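PDB 5H3K: Slr0280 protein from Synechocystis sp., which is of unknown function but carries a phosphodiester glycosidase (NAGPA) domain, and so may cleave a sugar-phosphodiester linkage. Local coordinates for residues I463-R466 / G467-P471; E518-S521 / S522-Q526; A535-R538 / N539-I543; N575-G578 / G579-S583; L591-S594 / P595-A599. All coordinates share one frame; numbering follows the deposited sequence.

Contact 1: residues I463-R466 / G467-P471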
loop_
_atom_site.group_PDB
_atom_site.type_symbol
_atom_site.label_atom_id
_atom_site.label_comp_id
_atom_site.label_asym_id
_atom_site.label_seq_id
_atom_site.Cartn_x
_atom_site.Cartn_y
_atom_site.Cartn_z
ATOM N N ILE A 463 1.261 13.422 29.944
ATOM C CA ILE A 463 2.311 14.347 29.564
ATOM C C ILE A 463 3.634 13.708 29.958
ATOM O O ILE A 463 3.813 13.270 31.106
ATOM C CB ILE A 463 2.164 15.705 30.256
ATOM C CG1 ILE A 463 0.870 16.392 29.812
ATOM C CG2 ILE A 463 3.381 16.568 29.947
ATOM C CD1 ILE A 463 0.430 17.578 30.717
ATOM N N ILE A 464 4.548 13.626 28.998
ATOM C CA ILE A 464 5.859 13.019 29.215
ATOM C C ILE A 464 6.935 14.098 29.130
ATOM O O ILE A 464 7.036 14.820 28.129
ATOM C CB ILE A 464 6.164 11.916 28.171
ATOM C CG1 ILE A 464 5.194 10.738 28.324
ATOM C CG2 ILE A 464 7.600 11.434 28.302
ATOM C CD1 ILE A 464 5.241 10.070 29.677
ATOM N N ASP A 465 7.723 14.234 30.190
ATOM C CA ASP A 465 8.798 15.222 30.188
ATOM C C ASP A 465 10.113 14.488 29.980
ATOM O O ASP A 465 10.497 13.649 30.796
ATOM C CB ASP A 465 8.805 15.994 31.511
ATOM C CG ASP A 465 9.871 17.076 31.565
ATOM O OD1 ASP A 465 10.577 17.293 30.549
ATOM O OD2 ASP A 465 9.983 17.730 32.632
ATOM N N ARG A 466 10.783 14.793 28.875
ATOM C CA ARG A 466 12.099 14.232 28.597
ATOM C C ARG A 466 13.143 15.339 28.716
ATOM O O ARG A 466 13.106 16.329 27.974
ATOM C CB ARG A 466 12.124 13.584 27.204
ATOM C CG ARG A 466 11.044 12.522 27.022
ATOM C CD ARG A 466 11.146 11.838 25.670
ATOM N NE ARG A 466 10.270 10.678 25.589
ATOM C CZ ARG A 466 9.325 10.516 24.669
ATOM N NH1 ARG A 466 9.129 11.448 23.754
ATOM N NH2 ARG A 466 8.574 9.418 24.669
ATOM N N GLY A 467 14.044 15.193 29.686
ATOM C CA GLY A 467 15.084 16.187 29.913
ATOM C C GLY A 467 14.715 17.325 30.857
ATOM O O GLY A 467 15.273 18.426 30.753
ATOM N N ASN A 468 13.779 17.066 31.771
ATOM C CA ASN A 468 13.372 18.052 32.778
ATOM C C ASN A 468 13.000 19.419 32.217
ATOM O O ASN A 468 13.545 20.444 32.636
ATOM C CB ASN A 468 14.466 18.214 33.840
ATOM C CG ASN A 468 14.662 16.960 34.659
ATOM O OD1 ASN A 468 13.774 16.554 35.407
ATOM N ND2 ASN A 468 15.827 16.337 34.526
ATOM N N GLN A 469 12.068 19.435 31.272
ATOM C CA GLN A 469 11.681 20.676 30.622
ATOM C C GLN A 469 10.547 21.374 31.362
ATOM O O GLN A 469 10.198 22.515 31.046
ATOM C CB GLN A 469 11.280 20.404 29.174
ATOM C CG GLN A 469 12.355 19.689 28.383
ATOM C CD GLN A 469 13.615 20.519 28.254
ATOM O OE1 GLN A 469 13.615 21.562 27.603
ATOM N NE2 GLN A 469 14.694 20.065 28.881
ATOM N N ILE A 470 9.962 20.675 32.332
ATOM C CA ILE A 470 8.808 21.207 33.054
ATOM C C ILE A 470 9.227 21.689 34.438
ATOM O O ILE A 470 9.608 20.880 35.287
ATOM C CB ILE A 470 7.664 20.159 33.186
ATOM C CG1 ILE A 470 7.193 19.698 31.800
ATOM C CG2 ILE A 470 6.487 20.748 33.954
ATOM C CD1 ILE A 470 6.038 18.700 31.825
ATOM N N PRO A 471 9.158 23.012 34.662
ATOM C CA PRO A 471 9.526 23.632 35.942
ATOM C C PRO A 471 8.716 23.031 37.078
ATOM O O PRO A 471 7.550 22.672 36.877
ATOM C CB PRO A 471 9.132 25.099 35.749
ATOM C CG PRO A 471 9.122 25.316 34.265
ATOM C CD PRO A 471 8.663 23.999 33.685
#
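The carboxylate of Asp465 is gripped by two backbone N-H groups of the turn that follows its strand. Gln469 N gives Asp465 OD1 a short, almost straight bond (2.7 Å, 169°), entering on the syn lone pair, the side of the other oxygen. Ile470 N reaches Asp465 OD2 at 3.0 Å, but less straight and from above the carboxylate plane. With CG anti to the backbone N (chi1 -178°), the acid reaches across the bend; its two acceptor oxygens set on a short stem suit a place where successive amides point inward. The loop leaves strand 460-466, which lies between strands 411-415 and 430-436 of a mixed sheet, and doubles back over the strand end. Gly467 makes the bend with positive phi (88°), a conformation readily open to a residue without a side chain. A further polar bond braces the turn: the Gln469 chain folds back at its second torsion and brings NE2 to Gly467 O at 2.6 Å, from above that carbonyl plane. Apolar packing completes the contact. Ile470 CD1 touches Ile463 CG2 and Asp465 CB, both at 3.9 Å, the two isoleucines crossing at about a right angle; branched aliphatic chains fit this buried side, where Tyr433 and Ile412 also meet both of them.

Contact 2: residues E518-S521 / S522-Q526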
loop_
_atom_site.group_PDB
_atom_site.type_symbol
_atom_site.label_atom_id
_atom_site.label_comp_id
_atom_site.label_asym_id
_atom_site.label_seq_id
_atom_site.Cartn_x
_atom_site.Cartn_y
_atom_site.Cartn_z
ATOM N N GLU A 518 14.894 18.792 5.839
ATOM C CA GLU A 518 13.894 17.954 6.499
ATOM C C GLU A 518 14.514 16.889 7.409
ATOM O O GLU A 518 13.835 15.959 7.848
ATOM C CB GLU A 518 12.977 17.303 5.455
ATOM C CG GLU A 518 12.114 18.305 4.689
ATOM C CD GLU A 518 11.039 17.634 3.854
ATOM O OE1 GLU A 518 10.527 16.569 4.282
ATOM O OE2 GLU A 518 10.688 18.176 2.780
ATOM N N GLY A 519 15.816 17.008 7.670
ATOM C CA GLY A 519 16.481 16.139 8.632
ATOM C C GLY A 519 16.799 14.718 8.192
ATOM O O GLY A 519 16.993 13.833 9.028
ATOM N N PHE A 520 16.855 14.481 6.887
ATOM C CA PHE A 520 17.210 13.157 6.390
ATOM C C PHE A 520 18.723 13.012 6.309
ATOM O O PHE A 520 19.415 13.962 5.930
ATOM C CB PHE A 520 16.575 12.943 5.022
ATOM C CG PHE A 520 15.081 12.716 5.083
ATOM C CD1 PHE A 520 14.187 13.762 4.886
ATOM C CD2 PHE A 520 14.579 11.451 5.348
ATOM C CE1 PHE A 520 12.798 13.545 4.950
ATOM C CE2 PHE A 520 13.206 11.228 5.405
ATOM C CZ PHE A 520 12.321 12.273 5.206
ATOM N N SER A 521 19.232 11.831 6.663
ATOM C CA SER A 521 20.681 11.593 6.780
ATOM C C SER A 521 21.397 11.595 5.433
ATOM O O SER A 521 20.759 11.482 4.386
ATOM C CB SER A 521 20.950 10.263 7.480
ATOM O OG SER A 521 20.619 9.159 6.640
ATOM N N SER A 522 22.726 11.714 5.461
ATOM C CA SER A 522 23.534 11.613 4.252
ATOM C C SER A 522 23.315 10.268 3.586
ATOM O O SER A 522 23.193 10.183 2.358
ATOM C CB SER A 522 25.020 11.764 4.582
ATOM O OG SER A 522 25.250 12.937 5.332
ATOM N N ALA A 523 23.281 9.217 4.398
ATOM C CA ALA A 523 23.077 7.861 3.884
ATOM C C ALA A 523 21.739 7.736 3.147
ATOM O O ALA A 523 21.657 7.130 2.071
ATOM C CB ALA A 523 23.159 6.850 5.020
ATOM N N PHE A 524 20.686 8.298 3.738
ATOM C CA PHE A 524 19.365 8.274 3.121
ATOM C C PHE A 524 19.422 9.005 1.784
ATOM O O PHE A 524 18.861 8.548 0.782
ATOM C CB PHE A 524 18.341 8.926 4.054
ATOM C CG PHE A 524 16.924 8.878 3.540
ATOM C CD1 PHE A 524 16.413 9.921 2.778
ATOM C CD2 PHE A 524 16.101 7.794 3.828
ATOM C CE1 PHE A 524 15.100 9.895 2.316
ATOM C CE2 PHE A 524 14.787 7.752 3.368
ATOM C CZ PHE A 524 14.287 8.796 2.609
ATOM N N GLN A 525 20.133 10.125 1.761
ATOM C CA GLN A 525 20.176 10.962 0.567
ATOM C C GLN A 525 20.910 10.370 -0.627
ATOM O O GLN A 525 20.636 10.749 -1.764
ATOM C CB GLN A 525 20.758 12.339 0.892
ATOM C CG GLN A 525 19.858 13.169 1.773
ATOM C CD GLN A 525 20.382 14.577 1.994
ATOM O OE1 GLN A 525 20.681 15.303 1.035
ATOM N NE2 GLN A 525 20.488 14.976 3.260
ATOM N N GLN A 526 21.853 9.468 -0.401
ATOM C CA GLN A 526 22.606 8.939 -1.542
ATOM C C GLN A 526 22.122 7.551 -1.936
ATOM O O GLN A 526 22.638 6.922 -2.850
ATOM C CB GLN A 526 24.112 8.966 -1.275
ATOM C CG GLN A 526 24.524 8.318 0.027
ATOM C CD GLN A 526 25.924 8.734 0.468
ATOM O OE1 GLN A 526 26.317 9.896 0.312
ATOM N NE2 GLN A 526 26.682 7.785 1.023
#
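With CG anti to the backbone N (chi1 -177°), Phe524 lays its ring alongside that of Phe520, the two side chains running in the same direction, while the first torsion of Ser521 tucks OG in over its own backbone, turned to the start of helix 522-526. Ser521 is the N-cap of that helix: OG accepts from Phe524 N at 3.0 Å with a fairly straight bond (161°). Serine is apt here because its hydroxyl, one carbon from the backbone, can stand in for the carbonyl that a first-turn amide lacks. Ser521 O begins the regular helical pattern by accepting from Gln525 N at 3.0 Å. The phenylalanines form an offset stack, centroids 4.6 Å apart and planes at 25°, with Phe520 CD2 over the outer part of one face of Phe524, 3.4 Å from CE1. Arg368 makes a cation-pi contact with Phe520. The outstretched Gln525 chain runs back along the loop, and NE2 donates to Phe520 O at 3.1 Å as well as bonding Thr516 OG1. Capping bond, stack and amide together tie the first turn of this short helix to the loop before it, which probably limits fraying at its N-terminal end.

Contact 3: residues A535-R538 / N539-I543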
loop_
_atom_site.group_PDB
_atom_site.type_symbol
_atom_site.label_atom_id
_atom_site.label_comp_id
_atom_site.label_asym_id
_atom_site.label_seq_id
_atom_site.Cartn_x
_atom_site.Cartn_y
_atom_site.Cartn_z
ATOM N N ALA A 535 0.822 12.258 -5.106
ATOM C CA ALA A 535 0.937 13.506 -5.834
ATOM C C ALA A 535 -0.423 13.965 -6.315
ATOM O O ALA A 535 -1.398 13.191 -6.312
ATOM C CB ALA A 535 1.887 13.336 -7.018
ATOM N N VAL A 536 -0.502 15.229 -6.707
ATOM C CA VAL A 536 -1.685 15.697 -7.425
ATOM C C VAL A 536 -1.270 16.295 -8.766
ATOM O O VAL A 536 -0.231 16.957 -8.860
ATOM C CB VAL A 536 -2.523 16.705 -6.599
ATOM C CG1 VAL A 536 -2.960 16.082 -5.279
ATOM C CG2 VAL A 536 -1.728 17.970 -6.333
ATOM N N ASP A 537 -2.071 16.043 -9.801
ATOM C CA ASP A 537 -1.811 16.593 -11.143
ATOM C C ASP A 537 -2.521 17.932 -11.393
ATOM O O ASP A 537 -3.071 18.524 -10.468
ATOM C CB ASP A 537 -2.156 15.575 -12.244
ATOM C CG ASP A 537 -3.655 15.249 -12.332
ATOM O OD1 ASP A 537 -4.527 16.033 -11.876
ATOM O OD2 ASP A 537 -3.970 14.182 -12.894
ATOM N N ARG A 538 -2.503 18.381 -12.651
ATOM C CA ARG A 538 -3.110 19.646 -13.075
ATOM C C ARG A 538 -4.608 19.715 -12.786
ATOM O O ARG A 538 -5.152 20.790 -12.516
ATOM C CB ARG A 538 -2.899 19.830 -14.581
ATOM C CG ARG A 538 -1.586 19.247 -15.107
ATOM C CD ARG A 538 -0.448 20.254 -15.004
ATOM N NE ARG A 538 0.847 19.645 -15.298
ATOM C CZ ARG A 538 2.011 20.284 -15.217
ATOM N NH1 ARG A 538 2.049 21.563 -14.849
ATOM N NH2 ARG A 538 3.142 19.644 -15.501
ATOM N N ASN A 539 -5.267 18.562 -12.852
ATOM C CA ASN A 539 -6.714 18.480 -12.707
ATOM C C ASN A 539 -7.124 18.316 -11.252
ATOM O O ASN A 539 -8.316 18.275 -10.924
ATOM C CB ASN A 539 -7.245 17.313 -13.530
ATOM C CG ASN A 539 -6.650 17.265 -14.928
ATOM O OD1 ASN A 539 -6.071 16.251 -15.340
ATOM N ND2 ASN A 539 -6.783 18.367 -15.667
ATOM N N GLY A 540 -6.130 18.224 -10.375
ATOM C CA GLY A 540 -6.392 17.988 -8.976
ATOM C C GLY A 540 -6.742 16.530 -8.744
ATOM O O GLY A 540 -7.343 16.203 -7.723
ATOM N N ASN A 541 -6.377 15.655 -9.680
ATOM C CA ASN A 541 -6.465 14.215 -9.418
ATOM C C ASN A 541 -5.273 13.768 -8.585
ATOM O O ASN A 541 -4.169 14.287 -8.747
ATOM C CB ASN A 541 -6.487 13.391 -10.713
ATOM C CG ASN A 541 -7.767 13.577 -11.514
ATOM O OD1 ASN A 541 -8.854 13.736 -10.958
ATOM N ND2 ASN A 541 -7.635 13.562 -12.830
ATOM N N ILE A 542 -5.493 12.786 -7.718
ATOM C CA ILE A 542 -4.434 12.259 -6.872
ATOM C C ILE A 542 -3.776 11.079 -7.559
ATOM O O ILE A 542 -4.460 10.208 -8.095
ATOM C CB ILE A 542 -5.007 11.821 -5.518
ATOM C CG1 ILE A 542 -5.524 13.056 -4.759
ATOM C CG2 ILE A 542 -3.956 11.019 -4.707
ATOM C CD1 ILE A 542 -6.394 12.722 -3.561
ATOM N N ILE A 543 -2.447 11.050 -7.569
ATOM C CA ILE A 543 -1.729 9.913 -8.133
ATOM C C ILE A 543 -0.953 9.201 -7.033
ATOM O O ILE A 543 -0.204 9.825 -6.292
ATOM C CB ILE A 543 -0.751 10.345 -9.249
ATOM C CG1 ILE A 543 -1.444 11.311 -10.211
ATOM C CG2 ILE A 543 -0.249 9.130 -10.016
ATOM C CD1 ILE A 543 -0.478 12.073 -11.090
HETATM O O HOH W 1 -5.538 12.731 -14.505
#
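Asp537 and Asn541 meet across the turn of a 3:5 beta hairpin made by strands 531-536 and 542-547, a type I turn from Asp537 to Gly540 with a G1 beta bulge. Backbone bonds close the ladder: Ala535 and Ile543 form an antiparallel hydrogen-bonded pair, Ile543 N reaching Ala535 O at 2.7 Å, and Asp537 N gives a bond to Asn541 O at 2.9 Å. Within the turn Gly540 N bonds Asp537 O. Gly540 is the bulge residue, whose positive phi (77°) glycine adopts without strain. Apolar contact is slight: Val536 CG1 meets Ile542 CG1 at 4.0 Å where this non-hydrogen-bonded pair lies on one face of the sheet, beta-branched residues suited to a strand. Side-chain bonds hold the bend. Asp537 CG stands between its backbone N and carbonyl carbon (chi1 66°), which turns the carboxylate in over the turn, and OD1 accepts from Asn539 N at 2.8 Å and from Asn541 N at 2.9 Å, the two amides arriving from opposite faces of the carboxylate plane. Carboxylate and Asn541 amide are turned 63° from each other, and a water bridges the two groups: it donates to Asp537 OD2 at 2.7 Å and accepts from Asn541 ND2 at 2.8 Å.

Contact 4: residues N575-G578 / G579-S583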
loop_
_atom_site.group_PDB
_atom_site.type_symbol
_atom_site.label_atom_id
_atom_site.label_comp_id
_atom_site.label_asym_id
_atom_site.label_seq_id
_atom_site.Cartn_x
_atom_site.Cartn_y
_atom_site.Cartn_z
ATOM N N ASN A 575 7.227 12.496 -1.281
ATOM C CA ASN A 575 7.884 11.205 -1.150
ATOM C C ASN A 575 7.324 10.489 0.066
ATOM O O ASN A 575 7.218 11.084 1.141
ATOM C CB ASN A 575 9.395 11.362 -1.004
ATOM C CG ASN A 575 10.116 10.025 -1.042
ATOM O OD1 ASN A 575 10.045 9.292 -2.045
ATOM N ND2 ASN A 575 10.785 9.676 0.061
ATOM N N LEU A 576 6.914 9.239 -0.118
ATOM C CA LEU A 576 6.445 8.409 0.988
ATOM C C LEU A 576 7.580 7.449 1.319
ATOM O O LEU A 576 8.629 7.471 0.655
ATOM C CB LEU A 576 5.169 7.649 0.576
ATOM C CG LEU A 576 3.941 8.527 0.248
ATOM C CD1 LEU A 576 2.748 7.715 -0.327
ATOM C CD2 LEU A 576 3.495 9.329 1.463
ATOM N N ASP A 577 7.403 6.606 2.334
ATOM C CA ASP A 577 8.424 5.609 2.675
ATOM C C ASP A 577 8.675 4.681 1.468
ATOM O O ASP A 577 7.758 4.365 0.705
ATOM C CB ASP A 577 7.957 4.815 3.906
ATOM C CG ASP A 577 9.020 3.885 4.477
ATOM O OD1 ASP A 577 10.244 4.073 4.241
ATOM O OD2 ASP A 577 8.605 2.950 5.214
ATOM N N GLY A 578 9.923 4.267 1.272
ATOM C CA GLY A 578 10.252 3.433 0.127
ATOM C C GLY A 578 10.966 2.144 0.480
ATOM O O GLY A 578 10.728 1.557 1.546
ATOM N N GLY A 579 11.844 1.696 -0.413
ATOM C CA GLY A 579 12.549 0.437 -0.223
ATOM C C GLY A 579 11.579 -0.731 -0.164
ATOM O O GLY A 579 10.626 -0.782 -0.943
ATOM N N SER A 580 11.807 -1.662 0.760
ATOM C CA SER A 580 10.931 -2.830 0.906
ATOM C C SER A 580 9.533 -2.437 1.396
ATOM O O SER A 580 8.588 -3.216 1.294
ATOM C CB SER A 580 11.554 -3.842 1.874
ATOM O OG SER A 580 11.752 -3.245 3.144
ATOM N N SER A 581 9.390 -1.229 1.928
ATOM C CA SER A 581 8.058 -0.765 2.320
ATOM C C SER A 581 7.162 -0.470 1.116
ATOM O O SER A 581 5.940 -0.562 1.226
ATOM C CB SER A 581 8.136 0.484 3.191
ATOM O OG SER A 581 8.832 0.220 4.397
ATOM N N THR A 582 7.756 -0.128 -0.024
ATOM C CA THR A 582 6.946 0.268 -1.186
ATOM C C THR A 582 5.988 -0.852 -1.582
ATOM O O THR A 582 6.408 -1.973 -1.828
ATOM C CB THR A 582 7.815 0.680 -2.393
ATOM O OG1 THR A 582 8.486 1.914 -2.089
ATOM C CG2 THR A 582 6.935 0.897 -3.637
ATOM N N SER A 583 4.696 -0.531 -1.648
ATOM C CA SER A 583 3.673 -1.497 -2.034
ATOM C C SER A 583 2.364 -0.765 -2.334
ATOM O O SER A 583 1.969 0.158 -1.615
ATOM C CB SER A 583 3.505 -2.560 -0.937
ATOM O OG SER A 583 3.687 -1.972 0.354
#
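An Asp-Gly-Gly-Ser-Ser run turns the chain at the end of strand 572-576, leading through the 3-10 segment 580-581 toward strand 584-586 of the phosphodiester glycosidase domain. Asp577 and Ser581 meet across this turn. Asp577 CG is anti to the backbone N (chi1 -172°), which carries the carboxylate forward along the chain until OD2 lies at hydrogen-bonding distance, 2.9 Å, from Ser581 OG; where the hydroxyl proton goes is not settled. Ser581 CB also comes close, 3.2 Å from Asp577 OD2. A small hydroxyl residue suits this buried place, since OG can meet the acid without a long side chain between them. The backbone supplies the second tie: Ser581 N bonds Gly578 O at 3.1 Å. Both glycines fit the tight path. Gly578 lies in an extended region of backbone angles that residues with a side chain seldom take, and Gly579 has a positive phi (62°). Thr582 OG1 packs 3.2 Å from Gly578 CA while bonding Ser532 OG on the neighbouring strand 531-536. Farther on, Ser583 OG returns to Ser581 O at 2.8 Å. Asn339 serves both limbs of the turn, ND2 bonding Asp577 O and OD1 accepting from Ser583 N. Because OD2 has a hydroxyl close by, and the bonds from Ser581 N to Gly578 O and from Asn339 to Asp577 O fix the chain, the orientation of the carboxylate is probably well defined.

Contact 5: residues L591-S594 / P595-A599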
loop_
_atom_site.group_PDB
_atom_site.type_symbol
_atom_site.label_atom_id
_atom_site.label_comp_id
_atom_site.label_asym_id
_atom_site.label_seq_id
_atom_site.Cartn_x
_atom_site.Cartn_y
_atom_site.Cartn_z
ATOM N N LEU A 591 0.016 -4.554 -6.859
ATOM C CA LEU A 591 0.178 -4.321 -8.293
ATOM C C LEU A 591 1.636 -4.289 -8.715
ATOM O O LEU A 591 1.968 -4.635 -9.848
ATOM C CB LEU A 591 -0.448 -2.977 -8.687
ATOM C CG LEU A 591 -1.962 -2.794 -8.559
ATOM C CD1 LEU A 591 -2.364 -1.448 -9.149
ATOM C CD2 LEU A 591 -2.671 -3.932 -9.273
ATOM N N ASP A 592 2.502 -3.870 -7.799
ATOM C CA ASP A 592 3.840 -3.399 -8.157
ATOM C C ASP A 592 4.976 -4.366 -7.860
ATOM O O ASP A 592 6.082 -4.195 -8.381
ATOM C CB ASP A 592 4.130 -2.101 -7.401
ATOM C CG ASP A 592 4.140 -2.306 -5.885
ATOM O OD1 ASP A 592 3.112 -2.771 -5.333
ATOM O OD2 ASP A 592 5.176 -2.014 -5.246
ATOM N N ARG A 593 4.735 -5.347 -6.987
ATOM C CA ARG A 593 5.772 -6.306 -6.615
ATOM C C ARG A 593 5.117 -7.556 -6.076
ATOM O O ARG A 593 3.924 -7.549 -5.756
ATOM C CB ARG A 593 6.707 -5.711 -5.542
ATOM C CG ARG A 593 6.072 -5.595 -4.142
ATOM C CD ARG A 593 6.833 -4.623 -3.238
ATOM N NE ARG A 593 8.248 -4.969 -3.150
ATOM C CZ ARG A 593 9.213 -4.176 -2.686
ATOM N NH1 ARG A 593 8.932 -2.974 -2.216
ATOM N NH2 ARG A 593 10.477 -4.605 -2.685
ATOM N N SER A 594 5.890 -8.635 -5.962
ATOM C CA SER A 594 5.358 -9.854 -5.352
ATOM C C SER A 594 5.182 -9.676 -3.857
ATOM O O SER A 594 6.040 -9.081 -3.194
ATOM C CB SER A 594 6.284 -11.043 -5.610
ATOM O OG SER A 594 6.221 -11.415 -6.972
ATOM N N PRO A 595 4.068 -10.192 -3.307
ATOM C CA PRO A 595 3.785 -10.048 -1.872
ATOM C C PRO A 595 4.941 -10.482 -0.980
ATOM O O PRO A 595 5.154 -9.833 0.036
ATOM C CB PRO A 595 2.574 -10.962 -1.664
ATOM C CG PRO A 595 1.841 -10.873 -2.989
ATOM C CD PRO A 595 2.963 -10.856 -4.024
ATOM N N VAL A 596 5.695 -11.520 -1.350
ATOM C CA VAL A 596 6.820 -11.956 -0.501
ATOM C C VAL A 596 7.931 -10.913 -0.326
ATOM O O VAL A 596 8.678 -10.970 0.646
ATOM C CB VAL A 596 7.467 -13.295 -0.976
ATOM C CG1 VAL A 596 6.447 -14.421 -0.929
ATOM C CG2 VAL A 596 8.077 -13.140 -2.375
ATOM N N THR A 597 8.040 -9.969 -1.262
ATOM C CA THR A 597 9.074 -8.930 -1.196
ATOM C C THR A 597 8.632 -7.658 -0.461
ATOM O O THR A 597 9.431 -6.736 -0.285
ATOM C CB THR A 597 9.572 -8.518 -2.608
ATOM O OG1 THR A 597 8.525 -7.844 -3.320
ATOM C CG2 THR A 597 10.022 -9.741 -3.402
ATOM N N ALA A 598 7.369 -7.599 -0.052
ATOM C CA ALA A 598 6.846 -6.380 0.567
ATOM C C ALA A 598 6.981 -6.485 2.080
ATOM O O ALA A 598 6.651 -7.511 2.663
ATOM C CB ALA A 598 5.397 -6.164 0.172
ATOM N N ALA A 599 7.471 -5.434 2.720
ATOM C CA ALA A 599 7.724 -5.481 4.163
ATOM C C ALA A 599 6.460 -5.128 4.927
ATOM O O ALA A 599 5.554 -4.520 4.367
ATOM C CB ALA A 599 8.841 -4.516 4.543
HETATM O O HOH W 2 8.773 -8.921 -6.579
#
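Ser594, Arg593 and Thr597 carry this contact, and the meeting point is the hydroxyl of Thr597. Ser594 contributes its carbonyl oxygen, which accepts twice from the same residue: Thr597 OG1 donates to Ser594 O at 2.8 Å in the carbonyl plane, on a lone pair, and Thr597 N donates to it at 2.9 Å from above that plane. The hydroxyl can do this because the first torsion of Thr597 (68°) swings OG1 back along the chain. Threonine answers the need, having a hydroxyl short enough to bond a carbonyl three residues earlier while still accepting from another donor. That donor is Arg593, whose chain kinks at its third torsion, passes Thr597 at a slant and brings NE to Thr597 OG1 at 2.9 Å in a fairly straight bond, the oxygen lying 18° out of the guanidinium plane. Ser594 O and Arg593 NE are set at roughly a tetrahedral angle about OG1, as befits a hydroxyl that donates once and accepts once. The residues belong to the loop between strands 589-590 and 600-609, which here coils into the 3-10 segment 595-597; Pro595 starts it, its ring holding phi at -52°, a value this kind of turn accepts, and Ala598 N closes onto Pro595 O at 3.1 Å. Over one face of the guanidinium, off its centre, lies Thr597 O, 3.4 Å from Arg593 NH2 but badly angled for a bond. Ala598 CB packs 4.0 Å from Arg593 CD, lower down the chain. NH1 turns to the carbonyls of Thr582 and Gly579, and Ser594 OG accepts from Gln181 N in strand 177-182.

In the fold
All five contacts are local turns or caps of the phosphodiester glycosidase domain, met one after another along the chain. Contacts 4 and 5 alone touch: Arg593 NH1 lies 2.7 Å from Thr582 O, and Ser580 O is 2.9 Å from Ala599 N, both probable hydrogen bonds, so the two loops are held as a pair with centres 11 Å apart. Contacts 3 and 4 reach one sheet through neighbouring strands 531-536 and 572-576, their nearest atoms about 7 Å apart. Contact 2 comes within about 4 Å of contact 4 without touching it. Contact 1 stands apart on another sheet, its centre 29 to 43 Å from the others. No ligand marks an active site.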